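Local coordinates for TOG array regulator of axonemal microtubules protein 1 (Mus musculus, PDB 5DN7) that binds microtubules and promotes their polymerization through its HEAT-repeat TOG regions, and is needed for ciliogenesis and control of cilium length, at residues H155-I167 with D193-A205. Sequence-based numbering, arbitrary orientation.
Sequences HSRVREEVVNICI and DSKRRVRQAALEA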
loop_
_atom_site.group_PDB
_atom_site.type_symbol
_atom_site.label_atom_id
_atom_site.label_comp_id
_atom_site.label_asym_id
_atom_site.label_seq_id
_atom_site.Cartn_x
_atom_site.Cartn_y
_atom_site.Cartn_z
ATOM N N HIS A 155 11.699 5.325 7.345
ATOM C CA HIS A 155 11.551 3.975 7.909
ATOM C C HIS A 155 11.702 2.926 6.800
ATOM O O HIS A 155 10.937 2.921 5.838
ATOM C CB HIS A 155 10.210 3.818 8.622
ATOM C CG HIS A 155 10.195 2.724 9.649
ATOM N ND1 HIS A 155 10.507 1.409 9.350
ATOM C CD2 HIS A 155 9.904 2.741 10.975
ATOM C CE1 HIS A 155 10.415 0.675 10.441
ATOM N NE2 HIS A 155 10.039 1.458 11.441
ATOM N N SER A 156 12.706 2.062 6.909
ATOM C CA SER A 156 12.958 1.081 5.861
ATOM C C SER A 156 11.814 0.048 5.663
ATOM O O SER A 156 11.667 -0.506 4.560
ATOM C CB SER A 156 14.288 0.360 6.119
ATOM O OG SER A 156 14.290 -0.307 7.360
ATOM N N ARG A 157 10.984 -0.203 6.674
ATOM C CA ARG A 157 9.854 -1.107 6.442
ATOM C C ARG A 157 8.807 -0.450 5.540
ATOM O O ARG A 157 8.145 -1.135 4.754
ATOM C CB ARG A 157 9.190 -1.568 7.743
ATOM C CG ARG A 157 8.157 -2.675 7.478
ATOM C CD ARG A 157 7.429 -3.156 8.719
ATOM N NE ARG A 157 5.992 -3.258 8.477
ATOM C CZ ARG A 157 5.403 -4.279 7.863
ATOM N NH1 ARG A 157 6.132 -5.304 7.436
ATOM N NH2 ARG A 157 4.086 -4.279 7.684
ATOM N N VAL A 158 8.666 0.871 5.634
ATOM C CA VAL A 158 7.791 1.612 4.735
ATOM C C VAL A 158 8.263 1.411 3.304
ATOM O O VAL A 158 7.467 1.075 2.439
ATOM C CB VAL A 158 7.757 3.126 5.070
ATOM C CG1 VAL A 158 7.104 3.922 3.935
ATOM C CG2 VAL A 158 7.024 3.343 6.378
ATOM N N ARG A 159 9.560 1.595 3.070
ATOM C CA ARG A 159 10.125 1.432 1.731
ATOM C C ARG A 159 9.907 0.003 1.204
ATOM O O ARG A 159 9.463 -0.210 0.054
ATOM C CB ARG A 159 11.621 1.802 1.744
ATOM C CG ARG A 159 11.882 3.238 2.286
ATOM C CD ARG A 159 13.211 3.815 1.848
ATOM N NE ARG A 159 14.359 3.023 2.283
ATOM C CZ ARG A 159 14.893 3.071 3.510
ATOM N NH1 ARG A 159 14.373 3.864 4.445
ATOM N NH2 ARG A 159 15.953 2.317 3.802
ATOM N N GLU A 160 10.227 -0.964 2.064
ATOM C CA GLU A 160 10.061 -2.378 1.750
ATOM C C GLU A 160 8.627 -2.702 1.300
ATOM O O GLU A 160 8.426 -3.308 0.261
ATOM C CB GLU A 160 10.427 -3.237 2.955
ATOM C CG GLU A 160 10.655 -4.703 2.605
ATOM C CD GLU A 160 10.654 -5.644 3.832
ATOM O OE1 GLU A 160 10.976 -5.210 4.969
ATOM O OE2 GLU A 160 10.337 -6.841 3.640
ATOM N N GLU A 161 7.654 -2.273 2.101
ATOM C CA GLU A 161 6.245 -2.491 1.812
ATOM C C GLU A 161 5.722 -1.712 0.611
ATOM O O GLU A 161 4.814 -2.180 -0.058
ATOM C CB GLU A 161 5.415 -2.143 3.037
ATOM C CG GLU A 161 5.527 -3.210 4.109
ATOM C CD GLU A 161 5.080 -4.577 3.595
ATOM O OE1 GLU A 161 3.865 -4.867 3.640
ATOM O OE2 GLU A 161 5.944 -5.364 3.149
ATOM N N VAL A 162 6.271 -0.524 0.345
ATOM C CA VAL A 162 5.969 0.176 -0.897
ATOM C C VAL A 162 6.327 -0.727 -2.075
ATOM O O VAL A 162 5.511 -0.945 -2.999
ATOM C CB VAL A 162 6.744 1.511 -1.016
ATOM C CG1 VAL A 162 6.684 2.026 -2.456
ATOM C CG2 VAL A 162 6.177 2.542 -0.054
ATOM N N VAL A 163 7.546 -1.268 -2.031
ATOM C CA VAL A 163 7.947 -2.151 -3.119
ATOM C C VAL A 163 7.033 -3.403 -3.197
ATOM O O VAL A 163 6.607 -3.810 -4.284
ATOM C CB VAL A 163 9.417 -2.598 -2.987
ATOM C CG1 VAL A 163 9.832 -3.419 -4.217
ATOM C CG2 VAL A 163 10.308 -1.407 -2.826
ATOM N N ASN A 164 6.694 -3.985 -2.052
ATOM C CA ASN A 164 5.852 -5.186 -2.100
ATOM C C ASN A 164 4.447 -4.902 -2.632
ATOM O O ASN A 164 3.849 -5.740 -3.306
ATOM C CB ASN A 164 5.740 -5.846 -0.721
ATOM C CG ASN A 164 6.987 -6.651 -0.338
ATOM O OD1 ASN A 164 7.661 -7.245 -1.185
ATOM N ND2 ASN A 164 7.287 -6.673 0.956
ATOM N N ILE A 165 3.919 -3.726 -2.317
ATOM C CA ILE A 165 2.596 -3.340 -2.804
ATOM C C ILE A 165 2.653 -3.112 -4.320
ATOM O O ILE A 165 1.692 -3.422 -5.041
ATOM C CB ILE A 165 2.077 -2.082 -2.057
ATOM C CG1 ILE A 165 1.716 -2.449 -0.616
ATOM C CG2 ILE A 165 0.855 -1.479 -2.733
ATOM C CD1 ILE A 165 1.548 -1.198 0.307
ATOM N N CYS A 166 3.782 -2.579 -4.802
ATOM C CA CYS A 166 4.002 -2.525 -6.243
ATOM C C CYS A 166 3.974 -3.937 -6.872
ATOM O O CYS A 166 3.297 -4.160 -7.901
ATOM C CB CYS A 166 5.325 -1.814 -6.564
ATOM S SG CYS A 166 5.266 -0.039 -6.212
ATOM N N ILE A 167 4.681 -4.887 -6.255
ATOM C CA ILE A 167 4.689 -6.270 -6.760
ATOM C C ILE A 167 3.276 -6.841 -6.830
ATOM O O ILE A 167 2.851 -7.430 -7.836
ATOM C CB ILE A 167 5.537 -7.202 -5.881
ATOM C CG1 ILE A 167 6.997 -6.773 -5.897
ATOM C CG2 ILE A 167 5.383 -8.688 -6.334
ATOM C CD1 ILE A 167 7.832 -7.441 -4.811
ATOM N N ASP A 193 19.162 0.375 -2.141
ATOM C CA ASP A 193 18.816 0.807 -0.800
ATOM C C ASP A 193 19.863 0.263 0.180
ATOM O O ASP A 193 20.495 -0.761 -0.092
ATOM C CB ASP A 193 17.409 0.327 -0.436
ATOM C CG ASP A 193 16.816 1.071 0.751
ATOM O OD1 ASP A 193 17.124 0.720 1.914
ATOM O OD2 ASP A 193 16.013 2.001 0.530
ATOM N N SER A 194 20.057 0.961 1.301
ATOM C CA SER A 194 21.004 0.534 2.325
ATOM C C SER A 194 20.558 -0.768 2.983
ATOM O O SER A 194 21.378 -1.524 3.510
ATOM C CB SER A 194 21.162 1.616 3.402
ATOM O OG SER A 194 19.948 1.794 4.122
ATOM N N LYS A 195 19.252 -1.026 2.952
ATOM C CA LYS A 195 18.698 -2.178 3.646
ATOM C C LYS A 195 18.431 -3.368 2.723
ATOM O O LYS A 195 17.717 -3.270 1.721
ATOM C CB LYS A 195 17.416 -1.780 4.383
ATOM C CG LYS A 195 17.610 -0.619 5.345
ATOM C CD LYS A 195 18.649 -0.954 6.397
ATOM C CE LYS A 195 18.178 -2.131 7.199
ATOM N NZ LYS A 195 19.299 -2.754 7.944
ATOM N N ARG A 196 18.992 -4.505 3.108
ATOM C CA ARG A 196 18.942 -5.722 2.316
ATOM C C ARG A 196 17.530 -6.125 1.878
ATOM O O ARG A 196 17.339 -6.525 0.745
ATOM C CB ARG A 196 19.595 -6.873 3.098
ATOM C CG ARG A 196 19.590 -8.182 2.335
ATOM C CD ARG A 196 20.614 -9.179 2.850
ATOM N NE ARG A 196 20.419 -9.506 4.256
ATOM C CZ ARG A 196 19.404 -10.224 4.734
ATOM N NH1 ARG A 196 18.459 -10.686 3.923
ATOM N NH2 ARG A 196 19.327 -10.468 6.034
ATOM N N ARG A 197 16.554 -6.005 2.769
ATOM C CA ARG A 197 15.171 -6.400 2.496
ATOM C C ARG A 197 14.506 -5.571 1.404
ATOM O O ARG A 197 13.646 -6.061 0.635
ATOM C CB ARG A 197 14.345 -6.296 3.777
ATOM C CG ARG A 197 14.534 -7.468 4.706
ATOM C CD ARG A 197 14.199 -7.117 6.152
ATOM N NE ARG A 197 14.496 -8.249 7.018
ATOM C CZ ARG A 197 14.439 -8.223 8.344
ATOM N NH1 ARG A 197 14.088 -7.109 8.985
ATOM N NH2 ARG A 197 14.733 -9.323 9.029
ATOM N N VAL A 198 14.901 -4.305 1.345
ATOM C CA VAL A 198 14.357 -3.415 0.345
ATOM C C VAL A 198 14.942 -3.832 -0.988
ATOM O O VAL A 198 14.226 -3.938 -1.965
ATOM C CB VAL A 198 14.649 -1.958 0.686
ATOM C CG1 VAL A 198 14.056 -1.015 -0.356
ATOM C CG2 VAL A 198 14.090 -1.664 2.074
ATOM N N ARG A 199 16.231 -4.139 -1.006
ATOM C CA ARG A 199 16.902 -4.571 -2.233
ATOM C C ARG A 199 16.326 -5.902 -2.746
ATOM O O ARG A 199 16.116 -6.075 -3.946
ATOM C CB ARG A 199 18.423 -4.687 -2.007
ATOM C CG ARG A 199 19.104 -3.374 -1.657
ATOM C CD ARG A 199 20.637 -3.471 -1.748
ATOM N NE ARG A 199 21.210 -4.552 -0.941
ATOM C CZ ARG A 199 21.671 -4.410 0.302
ATOM N NH1 ARG A 199 21.624 -3.232 0.912
ATOM N NH2 ARG A 199 22.177 -5.455 0.949
ATOM N N GLN A 200 16.076 -6.829 -1.826
ATOM C CA GLN A 200 15.490 -8.120 -2.176
ATOM C C GLN A 200 14.090 -7.940 -2.756
ATOM O O GLN A 200 13.721 -8.597 -3.730
ATOM C CB GLN A 200 15.439 -9.037 -0.952
ATOM C CG GLN A 200 16.794 -9.580 -0.529
ATOM C CD GLN A 200 16.710 -10.452 0.708
ATOM O OE1 GLN A 200 17.453 -11.424 0.849
ATOM N NE2 GLN A 200 15.802 -10.110 1.614
ATOM N N ALA A 201 13.320 -7.040 -2.153
ATOM C CA ALA A 201 11.989 -6.693 -2.657
ATOM C C ALA A 201 12.080 -6.125 -4.066
ATOM O O ALA A 201 11.304 -6.511 -4.951
ATOM C CB ALA A 201 11.300 -5.712 -1.732
ATOM N N ALA A 202 13.035 -5.217 -4.270
ATOM C CA ALA A 202 13.195 -4.538 -5.552
ATOM C C ALA A 202 13.637 -5.489 -6.662
ATOM O O ALA A 202 13.240 -5.314 -7.805
ATOM C CB ALA A 202 14.195 -3.380 -5.431
ATOM N N LEU A 203 14.474 -6.471 -6.337
ATOM C CA LEU A 203 14.850 -7.475 -7.327
ATOM C C LEU A 203 13.630 -8.321 -7.726
ATOM O O LEU A 203 13.416 -8.585 -8.913
ATOM C CB LEU A 203 15.990 -8.359 -6.793
ATOM C CG LEU A 203 17.320 -7.593 -6.619
ATOM C CD1 LEU A 203 18.274 -8.322 -5.673
ATOM C CD2 LEU A 203 18.005 -7.318 -7.966
ATOM N N GLU A 204 12.810 -8.723 -6.753
ATOM C CA GLU A 204 11.568 -9.422 -7.127
ATOM C C GLU A 204 10.685 -8.568 -8.027
ATOM O O GLU A 204 10.106 -9.059 -9.035
ATOM C CB GLU A 204 10.771 -9.831 -5.886
ATOM C CG GLU A 204 11.438 -10.907 -5.056
ATOM C CD GLU A 204 11.539 -12.267 -5.770
ATOM O OE1 GLU A 204 10.501 -12.953 -5.950
ATOM O OE2 GLU A 204 12.675 -12.657 -6.133
ATOM N N ALA A 205 10.580 -7.283 -7.673
ATOM C CA ALA A 205 9.785 -6.377 -8.476
ATOM C C ALA A 205 10.348 -6.317 -9.884
ATOM O O ALA A 205 9.589 -6.336 -10.840
ATOM C CB ALA A 205 9.723 -4.989 -7.864
HETATM O O HOH W 1 12.376 -8.386 1.295
#
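The guanidinium of Arg-159 meets the carboxylate of Asp-193 edge to edge, the two planes only 19° apart, while the CA of Ser-156, one turn earlier, lies over one face near the rim. The grip is side-on: Arg-159 NE reaches Asp-193 OD2 at 2.6 Å, this oxygen lying slightly out of the guanidinium plane, and NH2 gives OD1 an almost straight, in-plane bond of 2.7 Å. Both oxygens use their syn lone pairs, leaving the anti lone pair of OD1 for the backbone N of Lys-195, a bond that makes an Asx turn before helix 196-205. A bend at chi3 (-60°) folds the arginine's end back toward the start of its helix, where NH1 bonds the backbone O of His-153. An asparagine in place of Asp-193 would probably lose the charge-paired, two-pronged hold, leaving the guanidinium of Arg-159 freer to turn. Beside the bridge, Ser-156 is small enough for its CB to sit 3.5 Å from CG of Lys-195. The two segments belong to predicted neighbouring HEAT repeats of the second TOG region; their helices 156-167 and 196-205 run nearly parallel, 10° apart, as successive layers of the solenoid. The CG2 methyl of Val-198 lies against Ser-156 O and Glu-160 N. The extended Glu-160 lays a carboxylate face against CB of Arg-197 (CD to CB 3.7 Å), a long acid suiting a partly exposed place near, but not touching, the arginine's charge. Further along, small alanines let branched side chains reach their backbone: CG1 of Val-163 meets O and, at 3.7 Å, CB of Ala-201, and also touches Ala-205 CB. Ile-167 lays CG1 on Ala-205 CB at 3.8 Å and rests CD1 against Ala-201 O and the CB of Glu-204, whose carboxylate forms a salt bridge with Arg-244.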